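Local coordinates for protein maleate cis-trans isomerase (PDB 4FQ5) that probably isomerises maleate to fumarate by cis-trans rotation about its central double bond, working as a homodimer, at residues E42-P46 with F62-R66; L89-R95 with T126-A131; I136-L142 with A247-M252; L142-R147 with Y171-I177. The protein carries 1 engineered substitution. All coordinates share one frame; numbering follows the deposited sequence.

Contact 1: E42-P46 with F62-R66; sequences ETEIP and FHSSR
The carboxylate of E42 grips R66 and S64 across this contact. With CG beside the backbone N (chi1 -73°), CB sends the chain toward strand 59-67; E42 CG passes 3.6 Å from S64 OG, and CD puts both oxygens against the strand's side chains. E42 OE1 accepts from R66 NH2 at 2.8 Å on its syn side. E42 OE2 takes R66 NH1, also at 2.8 Å, on its syn lone pair and keeps its anti lone pair for S64 OG, which donates at 2.7 Å. This is an end-on, two-nitrogen salt bridge, carboxylate and guanidinium turned only 25° apart. With an alanine here, R66 is likely to lose its charge partner on this helix, and S64 OG its acceptor.

Further along, P46 lies over one face of the F62 ring, a CH-pi contact with P46 CG 3.9 Å from the centroid, while I45 CG2 approaches F62 CE1 obliquely. E42 OE1 also accepts from H63 ND1 of the second subunit, so the bridge lies at the dimer interface. Helix 41-52 here packs on the second strand of a right-handed beta-alpha-beta unit, strand 27-35, helix 41-52, strand 59-67.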
loop_
_atom_site.group_PDB
_atom_site.type_symbol
_atom_site.label_atom_id
_atom_site.label_comp_id
_atom_site.label_asym_id
_atom_site.label_seq_id
_atom_site.Cartn_x
_atom_site.Cartn_y
_atom_site.Cartn_z
ATOM N N GLU A 42 3.762 16.510 7.541
ATOM C CA GLU A 42 3.295 15.979 6.266
ATOM C C GLU A 42 3.926 14.629 5.885
ATOM O O GLU A 42 3.565 14.040 4.868
ATOM C CB GLU A 42 3.504 17.010 5.158
ATOM C CG GLU A 42 2.520 18.178 5.258
ATOM C CD GLU A 42 3.005 19.430 4.554
ATOM O OE1 GLU A 42 4.218 19.742 4.601
ATOM O OE2 GLU A 42 2.165 20.110 3.944
ATOM N N THR A 43 4.853 14.151 6.709
ATOM C CA THR A 43 5.476 12.844 6.508
ATOM C C THR A 43 4.887 11.820 7.471
ATOM O O THR A 43 4.445 10.753 7.053
ATOM C CB THR A 43 7.011 12.933 6.656
ATOM O OG1 THR A 43 7.505 13.869 5.693
ATOM C CG2 THR A 43 7.687 11.564 6.406
ATOM N N GLU A 44 4.846 12.162 8.754
ATOM C CA GLU A 44 4.457 11.202 9.783
ATOM C C GLU A 44 2.956 10.971 9.895
ATOM O O GLU A 44 2.525 9.841 10.124
ATOM C CB GLU A 44 5.077 11.563 11.131
ATOM C CG GLU A 44 6.598 11.536 11.080
ATOM C CD GLU A 44 7.256 11.628 12.444
ATOM O OE1 GLU A 44 6.576 11.979 13.429
ATOM O OE2 GLU A 44 8.464 11.351 12.533
ATOM N N ILE A 45 2.155 12.022 9.738
ATOM C CA ILE A 45 0.694 11.858 9.774
ATOM C C ILE A 45 0.215 10.995 8.590
ATOM O O ILE A 45 -0.556 10.061 8.794
ATOM C CB ILE A 45 -0.061 13.214 9.894
ATOM C CG1 ILE A 45 -0.242 13.624 11.358
ATOM C CG2 ILE A 45 -1.462 13.145 9.307
ATOM C CD1 ILE A 45 1.015 13.604 12.190
ATOM N N PRO A 46 0.681 11.288 7.359
ATOM C CA PRO A 46 0.325 10.364 6.279
ATOM C C PRO A 46 0.908 8.952 6.445
ATOM O O PRO A 46 0.227 7.977 6.129
ATOM C CB PRO A 46 0.875 11.059 5.028
ATOM C CG PRO A 46 0.779 12.515 5.377
ATOM C CD PRO A 46 1.215 12.553 6.824
ATOM N N PHE A 62 -4.869 14.220 2.066
ATOM C CA PHE A 62 -4.175 15.199 2.895
ATOM C C PHE A 62 -4.088 16.567 2.231
ATOM O O PHE A 62 -3.726 16.668 1.062
ATOM C CB PHE A 62 -2.800 14.663 3.314
ATOM C CG PHE A 62 -2.888 13.377 4.084
ATOM C CD1 PHE A 62 -3.163 13.390 5.449
ATOM C CD2 PHE A 62 -2.762 12.152 3.436
ATOM C CE1 PHE A 62 -3.277 12.204 6.160
ATOM C CE2 PHE A 62 -2.878 10.959 4.147
ATOM C CZ PHE A 62 -3.134 10.989 5.510
ATOM N N HIS A 63 -4.436 17.599 2.998
ATOM C CA HIS A 63 -4.594 18.962 2.488
ATOM C C HIS A 63 -3.983 19.933 3.451
ATOM O O HIS A 63 -4.386 19.999 4.614
ATOM C CB HIS A 63 -6.083 19.251 2.281
ATOM C CG HIS A 63 -6.782 18.178 1.485
ATOM N ND1 HIS A 63 -6.842 18.203 0.145
ATOM C CD2 HIS A 63 -7.384 16.982 1.886
ATOM C CE1 HIS A 63 -7.476 17.097 -0.297
ATOM N NE2 HIS A 63 -7.804 16.348 0.771
ATOM N N SER A 64 -2.994 20.687 2.980
ATOM C CA SER A 64 -2.234 21.581 3.851
ATOM C C SER A 64 -2.411 23.062 3.556
ATOM O O SER A 64 -2.662 23.464 2.416
ATOM C CB SER A 64 -0.738 21.249 3.791
ATOM O OG SER A 64 -0.492 19.957 4.307
ATOM N N SER A 65 -2.254 23.857 4.609
ATOM C CA SER A 65 -2.079 25.295 4.495
ATOM C C SER A 65 -0.867 25.678 5.341
ATOM O O SER A 65 -0.633 25.092 6.402
ATOM C CB SER A 65 -3.335 26.031 4.964
ATOM O OG SER A 65 -3.087 27.424 5.069
ATOM N N ARG A 66 -0.100 26.655 4.864
ATOM C CA ARG A 66 1.160 27.034 5.487
ATOM C C ARG A 66 1.128 28.415 6.131
ATOM O O ARG A 66 0.530 29.353 5.601
ATOM C CB ARG A 66 2.310 26.952 4.469
ATOM C CG ARG A 66 2.763 25.527 4.208
ATOM C CD ARG A 66 3.891 25.411 3.187
ATOM N NE ARG A 66 4.830 24.385 3.636
ATOM C CZ ARG A 66 4.543 23.088 3.734
ATOM N NH1 ARG A 66 3.343 22.618 3.375
ATOM N NH2 ARG A 66 5.465 22.251 4.190
#

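Contact 2: L89-R95 with T126-A131; sequences LELSDAR and TENNDA
A Schellman motif ends helix 114-128 here, and its turn packs against the end of helix 84-92, both helices belonging to the part of the alpha/beta fold built round the sheet that contains strand 98-101. D130, with positive phi, is the C-prime residue: A131 N returns to T126 O and D130 N to E127 O. The turn thereby brings the side chains of N129 and A131 round toward helix 84-92.

S92 sits in the middle of the contact. Its CB packs on T126 CG2 at 3.8 Å, and its carbonyl oxygen lies against A131 CB. With OG between the backbone N and the carbonyl carbon (chi1 55°), the hydroxyl stays close to its own helix and bonds A88 O. L89 CD2 touches N129 CB at 3.9 Å, one turn earlier. The D93 carboxylate is held chiefly from across the dimer, by S36 and R68 of the second subunit. T126 OG1 is likewise taken up nearby, by R123 O and T133 N.

A water donates to S92 O at 2.8 Å and to N129 O at 3.0 Å. R95, the first residue to leave helical backbone angles, with positive phi, bends at chi3 (67°) to reach back across A131 CB, and R95 NH1 donates in the guanidinium plane to D130 O, 2.8 Å away with an N-H...O angle of 136°.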
loop_
_atom_site.group_PDB
_atom_site.type_symbol
_atom_site.label_atom_id
_atom_site.label_comp_id
_atom_site.label_asym_id
_atom_site.label_seq_id
_atom_site.Cartn_x
_atom_site.Cartn_y
_atom_site.Cartn_z
ATOM N N LEU A 89 -9.329 29.347 7.237
ATOM C CA LEU A 89 -10.167 29.750 6.103
ATOM C C LEU A 89 -9.766 28.988 4.844
ATOM O O LEU A 89 -10.621 28.488 4.118
ATOM C CB LEU A 89 -10.079 31.263 5.843
ATOM C CG LEU A 89 -10.854 32.195 6.785
ATOM C CD1 LEU A 89 -10.337 33.627 6.698
ATOM C CD2 LEU A 89 -12.354 32.142 6.509
ATOM N N GLU A 90 -8.462 28.899 4.596
ATOM C CA GLU A 90 -7.945 28.186 3.429
ATOM C C GLU A 90 -8.380 26.720 3.402
ATOM O O GLU A 90 -8.825 26.215 2.368
ATOM C CB GLU A 90 -6.415 28.322 3.328
ATOM C CG GLU A 90 -5.977 29.703 2.852
ATOM C CD GLU A 90 -4.472 29.934 2.887
ATOM O OE1 GLU A 90 -3.705 28.999 3.202
ATOM O OE2 GLU A 90 -4.053 31.074 2.589
ATOM N N LEU A 91 -8.289 26.054 4.546
ATOM C CA LEU A 91 -8.596 24.629 4.612
ATOM C C LEU A 91 -10.092 24.341 4.684
ATOM O O LEU A 91 -10.544 23.319 4.159
ATOM C CB LEU A 91 -7.827 23.949 5.756
ATOM C CG LEU A 91 -6.306 23.850 5.533
ATOM C CD1 LEU A 91 -5.602 23.369 6.791
ATOM C CD2 LEU A 91 -5.974 22.947 4.347
ATOM N N SER A 92 -10.866 25.230 5.309
ATOM C CA SER A 92 -12.322 25.049 5.327
ATOM C C SER A 92 -12.979 25.364 3.972
ATOM O O SER A 92 -14.082 24.896 3.706
ATOM C CB SER A 92 -13.008 25.782 6.496
ATOM O OG SER A 92 -12.689 27.158 6.530
ATOM N N ASP A 93 -12.290 26.121 3.113
ATOM C CA ASP A 93 -12.702 26.265 1.708
ATOM C C ASP A 93 -12.772 24.904 1.003
ATOM O O ASP A 93 -13.506 24.741 0.027
ATOM C CB ASP A 93 -11.730 27.164 0.934
ATOM C CG ASP A 93 -11.954 28.664 1.179
ATOM O OD1 ASP A 93 -12.853 29.058 1.947
ATOM O OD2 ASP A 93 -11.199 29.460 0.583
ATOM N N ALA A 94 -11.991 23.942 1.500
ATOM C CA ALA A 94 -11.951 22.584 0.969
ATOM C C ALA A 94 -12.867 21.601 1.714
ATOM O O ALA A 94 -12.920 20.424 1.352
ATOM C CB ALA A 94 -10.512 22.068 0.985
ATOM N N ARG A 95 -13.575 22.079 2.743
ATOM C CA ARG A 95 -14.491 21.246 3.560
ATOM C C ARG A 95 -13.811 19.979 4.095
ATOM O O ARG A 95 -14.297 18.856 3.981
ATOM C CB ARG A 95 -15.802 20.936 2.823
ATOM C CG ARG A 95 -16.631 22.181 2.523
ATOM C CD ARG A 95 -17.984 21.828 1.915
ATOM N NE ARG A 95 -18.845 21.142 2.874
ATOM C CZ ARG A 95 -19.536 21.750 3.840
ATOM N NH1 ARG A 95 -19.480 23.073 3.987
ATOM N NH2 ARG A 95 -20.283 21.029 4.664
ATOM N N THR A 126 -14.016 28.477 10.931
ATOM C CA THR A 126 -14.528 27.491 9.966
ATOM C C THR A 126 -16.050 27.524 9.898
ATOM O O THR A 126 -16.631 27.398 8.814
ATOM C CB THR A 126 -14.047 26.042 10.230
ATOM O OG1 THR A 126 -14.583 25.546 11.467
ATOM C CG2 THR A 126 -12.529 25.966 10.243
ATOM N N GLU A 127 -16.679 27.690 11.061
ATOM C CA GLU A 127 -18.131 27.768 11.155
ATOM C C GLU A 127 -18.671 28.958 10.353
ATOM O O GLU A 127 -19.646 28.815 9.609
ATOM C CB GLU A 127 -18.567 27.843 12.616
ATOM C CG GLU A 127 -20.073 27.876 12.819
ATOM C CD GLU A 127 -20.473 27.890 14.285
ATOM O OE1 GLU A 127 -19.582 27.891 15.165
ATOM O OE2 GLU A 127 -21.694 27.899 14.557
ATOM N N ASN A 128 -18.019 30.114 10.481
ATOM C CA ASN A 128 -18.426 31.304 9.726
ATOM C C ASN A 128 -18.036 31.252 8.252
ATOM O O ASN A 128 -18.484 32.080 7.455
ATOM C CB ASN A 128 -17.912 32.582 10.396
ATOM C CG ASN A 128 -18.478 32.770 11.795
ATOM O OD1 ASN A 128 -19.649 32.472 12.052
ATOM N ND2 ASN A 128 -17.648 33.265 12.709
ATOM N N ASN A 129 -17.200 30.274 7.898
ATOM C CA ASN A 129 -16.886 29.974 6.503
ATOM C C ASN A 129 -17.769 28.829 5.984
ATOM O O ASN A 129 -17.489 28.220 4.944
ATOM C CB ASN A 129 -15.390 29.660 6.343
ATOM C CG ASN A 129 -14.945 29.607 4.886
ATOM O OD1 ASN A 129 -14.028 28.861 4.538
ATOM N ND2 ASN A 129 -15.586 30.395 4.034
ATOM N N ASP A 130 -18.833 28.548 6.739
ATOM C CA ASP A 130 -19.899 27.616 6.357
ATOM C C ASP A 130 -19.439 26.152 6.314
ATOM O O ASP A 130 -20.018 25.322 5.605
ATOM C CB ASP A 130 -20.548 28.044 5.030
ATOM C CG ASP A 130 -21.848 27.310 4.744
ATOM O OD1 ASP A 130 -22.652 27.103 5.681
ATOM O OD2 ASP A 130 -22.063 26.939 3.573
ATOM N N ALA A 131 -18.409 25.834 7.091
ATOM C CA ALA A 131 -17.888 24.470 7.128
ATOM C C ALA A 131 -17.283 24.141 8.493
ATOM O O ALA A 131 -16.074 23.926 8.602
ATOM C CB ALA A 131 -16.867 24.272 6.013
HETATM O O HOH W 1 -16.277 26.394 2.881
#

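Contact 3: I136-L142 with A247-M252; sequences ITSAGAL and ATTWAM
A141 CB meets A251 CB at 3.7 Å in a helix-on-helix packing of this alpha/beta fold: the helix following strand 135-137, outermost in one parallel sheet, lies on the helix following strand 241-243, outermost in the other. The 138-142 and 247-252 segments cross at 83°, and small residues let their axes come within 8.1 Å. A141 CB also rests on A247 O at 3.5 Å, while A247 CB presses in return on the backbone of the other helix at L142 CA, 3.7 Å away.

Beside this alanine cluster, I136 extends from strand 135-137 with both branches in use. CG1 and CG2 straddle A251 CB, and CG2 also faces T248 CG2. I136 CD1 runs on to M252 CA at 4.0 Å. S138 OG bonds A102 O, and T248 OG1 bonds A244 O. A102 lines the maleate pocket, so the first of these bonds links the start of helix 138-149 to the pocket wall.

Further out, backbone bonds from I136 to M99 and Y101 fix strand 135-137 in its sheet. T137, facing away from helix 244-255, is the N-cap of helix 138-149: T137 OG1 accepts from G140 N at 3.0 Å, with an N-H...O angle of 156°.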
loop_
_atom_site.group_PDB
_atom_site.type_symbol
_atom_site.label_atom_id
_atom_site.label_comp_id
_atom_site.label_asym_id
_atom_site.label_seq_id
_atom_site.Cartn_x
_atom_site.Cartn_y
_atom_site.Cartn_z
ATOM N N ILE A 136 -8.088 20.270 15.976
ATOM C CA ILE A 136 -7.124 19.674 16.897
ATOM C C ILE A 136 -5.878 20.549 16.851
ATOM O O ILE A 136 -5.476 21.001 15.782
ATOM C CB ILE A 136 -6.790 18.197 16.526
ATOM C CG1 ILE A 136 -7.908 17.251 16.983
ATOM C CG2 ILE A 136 -5.535 17.711 17.240
ATOM C CD1 ILE A 136 -9.073 17.117 16.032
ATOM N N THR A 137 -5.305 20.838 18.013
ATOM C CA THR A 137 -3.952 21.374 18.062
ATOM C C THR A 137 -3.041 20.276 18.606
ATOM O O THR A 137 -3.471 19.473 19.433
ATOM C CB THR A 137 -3.833 22.644 18.939
ATOM O OG1 THR A 137 -4.015 22.303 20.317
ATOM C CG2 THR A 137 -4.869 23.703 18.522
ATOM N N SER A 138 -1.801 20.246 18.123
ATOM C CA SER A 138 -0.759 19.343 18.629
ATOM C C SER A 138 -0.597 19.447 20.138
ATOM O O SER A 138 -0.435 18.435 20.827
ATOM C CB SER A 138 0.579 19.697 17.997
ATOM O OG SER A 138 0.557 19.382 16.625
ATOM N N ALA A 139 -0.613 20.683 20.631
ATOM C CA ALA A 139 -0.444 20.958 22.053
ATOM C C ALA A 139 -1.549 20.302 22.862
ATOM O O ALA A 139 -1.271 19.584 23.823
ATOM C CB ALA A 139 -0.397 22.458 22.312
ATOM N N GLY A 140 -2.794 20.533 22.453
ATOM C CA GLY A 140 -3.960 19.970 23.128
ATOM C C GLY A 140 -4.012 18.458 23.001
ATOM O O GLY A 140 -4.351 17.758 23.957
ATOM N N ALA A 141 -3.673 17.962 21.814
ATOM C CA ALA A 141 -3.650 16.530 21.539
ATOM C C ALA A 141 -2.675 15.819 22.466
ATOM O O ALA A 141 -3.002 14.768 23.017
ATOM C CB ALA A 141 -3.282 16.275 20.082
ATOM N N LEU A 142 -1.487 16.403 22.642
ATOM C CA LEU A 142 -0.476 15.835 23.526
ATOM C C LEU A 142 -1.003 15.712 24.951
ATOM O O LEU A 142 -0.893 14.644 25.564
ATOM C CB LEU A 142 0.835 16.637 23.497
ATOM C CG LEU A 142 2.013 15.951 24.213
ATOM C CD1 LEU A 142 2.583 14.823 23.359
ATOM C CD2 LEU A 142 3.114 16.940 24.581
ATOM N N ALA A 247 0.149 11.906 18.929
ATOM C CA ALA A 247 -0.982 12.416 19.714
ATOM C C ALA A 247 -2.021 13.106 18.826
ATOM O O ALA A 247 -3.227 12.916 19.014
ATOM C CB ALA A 247 -0.491 13.367 20.800
ATOM N N THR A 248 -1.537 13.886 17.860
ATOM C CA THR A 248 -2.388 14.597 16.896
ATOM C C THR A 248 -3.229 13.621 16.065
ATOM O O THR A 248 -4.428 13.841 15.874
ATOM C CB THR A 248 -1.548 15.496 15.958
ATOM O OG1 THR A 248 -0.854 16.483 16.730
ATOM C CG2 THR A 248 -2.421 16.210 14.925
ATOM N N THR A 249 -2.616 12.540 15.580
ATOM C CA THR A 249 -3.392 11.595 14.765
ATOM C C THR A 249 -4.391 10.835 15.626
ATOM O O THR A 249 -5.515 10.587 15.198
ATOM C CB THR A 249 -2.559 10.654 13.838
ATOM O OG1 THR A 249 -2.672 9.290 14.253
ATOM C CG2 THR A 249 -1.121 11.061 13.711
ATOM N N TRP A 250 -3.990 10.504 16.850
ATOM C CA TRP A 250 -4.913 9.942 17.821
ATOM C C TRP A 250 -6.101 10.856 18.022
ATOM O O TRP A 250 -7.254 10.408 17.957
ATOM C CB TRP A 250 -4.205 9.647 19.142
ATOM C CG TRP A 250 -5.169 9.213 20.211
ATOM C CD1 TRP A 250 -5.679 7.935 20.434
ATOM C CD2 TRP A 250 -5.807 10.063 21.227
ATOM N NE1 TRP A 250 -6.561 7.940 21.490
ATOM C CE2 TRP A 250 -6.681 9.181 22.009
ATOM C CE3 TRP A 250 -5.739 11.414 21.556
ATOM C CZ2 TRP A 250 -7.444 9.653 23.070
ATOM C CZ3 TRP A 250 -6.518 11.878 22.626
ATOM C CH2 TRP A 250 -7.348 11.013 23.364
ATOM N N ALA A 251 -5.835 12.146 18.229
ATOM C CA ALA A 251 -6.909 13.118 18.465
ATOM C C ALA A 251 -7.808 13.342 17.245
ATOM O O ALA A 251 -9.022 13.460 17.386
ATOM C CB ALA A 251 -6.344 14.437 18.982
ATOM N N MET A 252 -7.215 13.379 16.055
ATOM C CA MET A 252 -7.987 13.484 14.815
ATOM C C MET A 252 -8.927 12.288 14.637
ATOM O O MET A 252 -10.117 12.459 14.356
ATOM C CB MET A 252 -7.059 13.597 13.606
ATOM C CG MET A 252 -6.432 14.961 13.395
ATOM S SD MET A 252 -5.207 14.886 12.073
ATOM C CE MET A 252 -5.001 16.625 11.742
#

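Contact 4: L142-R147 with Y171-I177; sequences LIDGIR and YIRHEGI
R147 and E175 supply the polar half of this contact. R147 stretches out from CG to NE, and its NH2 gives two bonds to the same residue. One runs from R147 NH2 to E175 O at 2.9 Å, in the carbonyl plane on a lone pair, with an angle of 159°; the other, also 2.9 Å, is a salt bridge to the anti lone pair of E175 OE1, tilted 25° from the guanidinium plane. E175 folds back at chi2 (-65°), which turns its carboxylate toward the arginine. One water spans R147 NH1 and E175 OE1, another R147 NE and E175 O. A leucine in place of E175 would probably keep the backbone bond but leave R147 without its charged mate and the first water without its carboxylate acceptor.

The apolar half is built on I143 and I146. I143 CG2 sits over the face of the R147 guanidinium, 3.4 Å above its plane. I143 CD1 meets the Y171 ring at its edge, I143 CG1 touches E175 CG at 4.0 Å, and I146 CG2 packs on I177 CD1 at 3.8 Å. L142 and I172 touch more distantly.

G176, of positive phi, closes helix 162-174 with a Schellman motif, and this helix end packs beside helix 138-149 in the alpha/beta fold.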
loop_
_atom_site.group_PDB
_atom_site.type_symbol
_atom_site.label_atom_id
_atom_site.label_comp_id
_atom_site.label_asym_id
_atom_site.label_seq_id
_atom_site.Cartn_x
_atom_site.Cartn_y
_atom_site.Cartn_z
ATOM N N LEU A 142 -1.487 16.403 22.642
ATOM C CA LEU A 142 -0.476 15.835 23.526
ATOM C C LEU A 142 -1.003 15.712 24.951
ATOM O O LEU A 142 -0.893 14.644 25.564
ATOM C CB LEU A 142 0.835 16.637 23.497
ATOM C CG LEU A 142 2.013 15.951 24.213
ATOM C CD1 LEU A 142 2.583 14.823 23.359
ATOM C CD2 LEU A 142 3.114 16.940 24.581
ATOM N N ILE A 143 -1.585 16.795 25.468
ATOM C CA ILE A 143 -2.178 16.780 26.806
ATOM C C ILE A 143 -3.301 15.746 26.903
ATOM O O ILE A 143 -3.321 14.940 27.838
ATOM C CB ILE A 143 -2.646 18.183 27.265
ATOM C CG1 ILE A 143 -1.448 19.012 27.727
ATOM C CG2 ILE A 143 -3.627 18.094 28.425
ATOM C CD1 ILE A 143 -1.042 20.088 26.755
ATOM N N ASP A 144 -4.217 15.755 25.935
ATOM C CA ASP A 144 -5.316 14.786 25.915
ATOM C C ASP A 144 -4.822 13.340 25.792
ATOM O O ASP A 144 -5.372 12.442 26.428
ATOM C CB ASP A 144 -6.331 15.115 24.809
ATOM C CG ASP A 144 -7.072 16.423 25.065
ATOM O OD1 ASP A 144 -7.035 16.909 26.214
ATOM O OD2 ASP A 144 -7.681 16.971 24.119
ATOM N N GLY A 145 -3.785 13.128 24.983
ATOM C CA GLY A 145 -3.198 11.798 24.806
ATOM C C GLY A 145 -2.546 11.285 26.076
ATOM O O GLY A 145 -2.676 10.105 26.422
ATOM N N ILE A 146 -1.839 12.170 26.773
ATOM C CA ILE A 146 -1.233 11.823 28.061
ATOM C C ILE A 146 -2.319 11.437 29.073
ATOM O O ILE A 146 -2.196 10.417 29.754
ATOM C CB ILE A 146 -0.326 12.955 28.603
ATOM C CG1 ILE A 146 0.949 13.050 27.763
ATOM C CG2 ILE A 146 0.015 12.725 30.079
ATOM C CD1 ILE A 146 1.741 14.327 27.934
ATOM N N ARG A 147 -3.380 12.239 29.156
ATOM C CA ARG A 147 -4.502 11.926 30.043
ATOM C C ARG A 147 -5.182 10.605 29.657
ATOM O O ARG A 147 -5.519 9.810 30.526
ATOM C CB ARG A 147 -5.523 13.071 30.090
ATOM C CG ARG A 147 -5.049 14.298 30.858
ATOM C CD ARG A 147 -5.972 15.489 30.638
ATOM N NE ARG A 147 -5.468 16.699 31.292
ATOM C CZ ARG A 147 -5.839 17.942 30.984
ATOM N NH1 ARG A 147 -6.715 18.160 30.013
ATOM N NH2 ARG A 147 -5.320 18.977 31.636
ATOM N N TYR A 171 3.990 24.562 30.717
ATOM C CA TYR A 171 2.630 24.424 30.180
ATOM C C TYR A 171 2.033 23.066 30.563
ATOM O O TYR A 171 0.876 22.978 31.007
ATOM C CB TYR A 171 2.637 24.602 28.652
ATOM C CG TYR A 171 1.282 24.899 28.031
ATOM C CD1 TYR A 171 0.947 26.195 27.636
ATOM C CD2 TYR A 171 0.348 23.882 27.820
ATOM C CE1 TYR A 171 -0.283 26.473 27.059
ATOM C CE2 TYR A 171 -0.887 24.145 27.248
ATOM C CZ TYR A 171 -1.197 25.440 26.869
ATOM O OH TYR A 171 -2.420 25.699 26.306
ATOM N N ILE A 172 2.830 22.013 30.399
ATOM C CA ILE A 172 2.407 20.651 30.719
ATOM C C ILE A 172 2.139 20.503 32.223
ATOM O O ILE A 172 1.116 19.942 32.633
ATOM C CB ILE A 172 3.450 19.614 30.234
ATOM C CG1 ILE A 172 3.546 19.634 28.699
ATOM C CG2 ILE A 172 3.083 18.219 30.714
ATOM C CD1 ILE A 172 4.825 19.044 28.146
ATOM N N ARG A 173 3.055 21.028 33.033
ATOM C CA ARG A 173 2.888 21.047 34.483
ATOM C C ARG A 173 1.617 21.795 34.886
ATOM O O ARG A 173 0.873 21.333 35.750
ATOM C CB ARG A 173 4.127 21.646 35.163
ATOM C CG ARG A 173 5.350 20.742 35.109
ATOM C CD ARG A 173 6.570 21.386 35.758
ATOM N NE ARG A 173 7.658 20.415 35.913
ATOM C CZ ARG A 173 8.956 20.719 35.890
ATOM N NH1 ARG A 173 9.354 21.971 35.718
ATOM N NH2 ARG A 173 9.863 19.763 36.030
ATOM N N HIS A 174 1.361 22.931 34.235
ATOM C CA HIS A 174 0.155 23.724 34.492
ATOM C C HIS A 174 -1.096 22.949 34.186
ATOM O O HIS A 174 -2.132 23.128 34.841
ATOM C CB HIS A 174 0.179 25.024 33.690
ATOM C CG HIS A 174 -0.962 25.960 34.013
ATOM N ND1 HIS A 174 -2.051 26.076 33.227
ATOM C CD2 HIS A 174 -1.164 26.817 35.093
ATOM C CE1 HIS A 174 -2.902 26.972 33.769
ATOM N NE2 HIS A 174 -2.356 27.425 34.909
ATOM N N GLU A 175 -1.016 22.071 33.186
ATOM C CA GLU A 175 -2.159 21.234 32.824
ATOM C C GLU A 175 -2.320 20.038 33.768
ATOM O O GLU A 175 -3.183 19.192 33.564
ATOM C CB GLU A 175 -2.066 20.784 31.359
ATOM C CG GLU A 175 -2.325 21.904 30.359
ATOM C CD GLU A 175 -3.749 22.439 30.413
ATOM O OE1 GLU A 175 -4.682 21.656 30.683
ATOM O OE2 GLU A 175 -3.947 23.648 30.169
ATOM N N GLY A 176 -1.491 19.984 34.806
ATOM C CA GLY A 176 -1.632 18.973 35.851
ATOM C C GLY A 176 -0.882 17.689 35.571
ATOM O O GLY A 176 -1.192 16.656 36.145
ATOM N N ILE A 177 0.100 17.758 34.680
ATOM C CA ILE A 177 0.917 16.595 34.332
ATOM C C ILE A 177 2.342 16.870 34.777
ATOM O O ILE A 177 2.983 17.807 34.302
ATOM C CB ILE A 177 0.887 16.305 32.813
ATOM C CG1 ILE A 177 -0.542 16.022 32.342
ATOM C CG2 ILE A 177 1.814 15.143 32.461
ATOM C CD1 ILE A 177 -0.789 16.354 30.881
HETATM O O HOH W 2 -6.976 21.273 29.396
HETATM O O HOH W 3 -4.140 16.433 33.606
#

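In the fold
Contacts 1 and 3 meet directly, I45 CG1 lying 3.6 Å from T249 CG2, so helix 244-255, part of contact 3, also borders contact 1. Contacts 3 and 4 share L142 on helix 138-149, and W250 CZ3 reaches G145 N at 3.8 Å; their centres are 12 Å apart. Contact 2 joins contact 1 through L91, which packs on the strand, and a probable hydrogen bond from S65 OG to E90 OE1; both also touch the second subunit. Contacts 2 and 4 are far apart, with centres 29 Å from each other. The maleate lies closest to contact 3, about 6 Å from the S138 side chain. The R66 side chain of contact 1 is about 9 Å from the maleate, whereas contact 2 lies away from the substrate pocket.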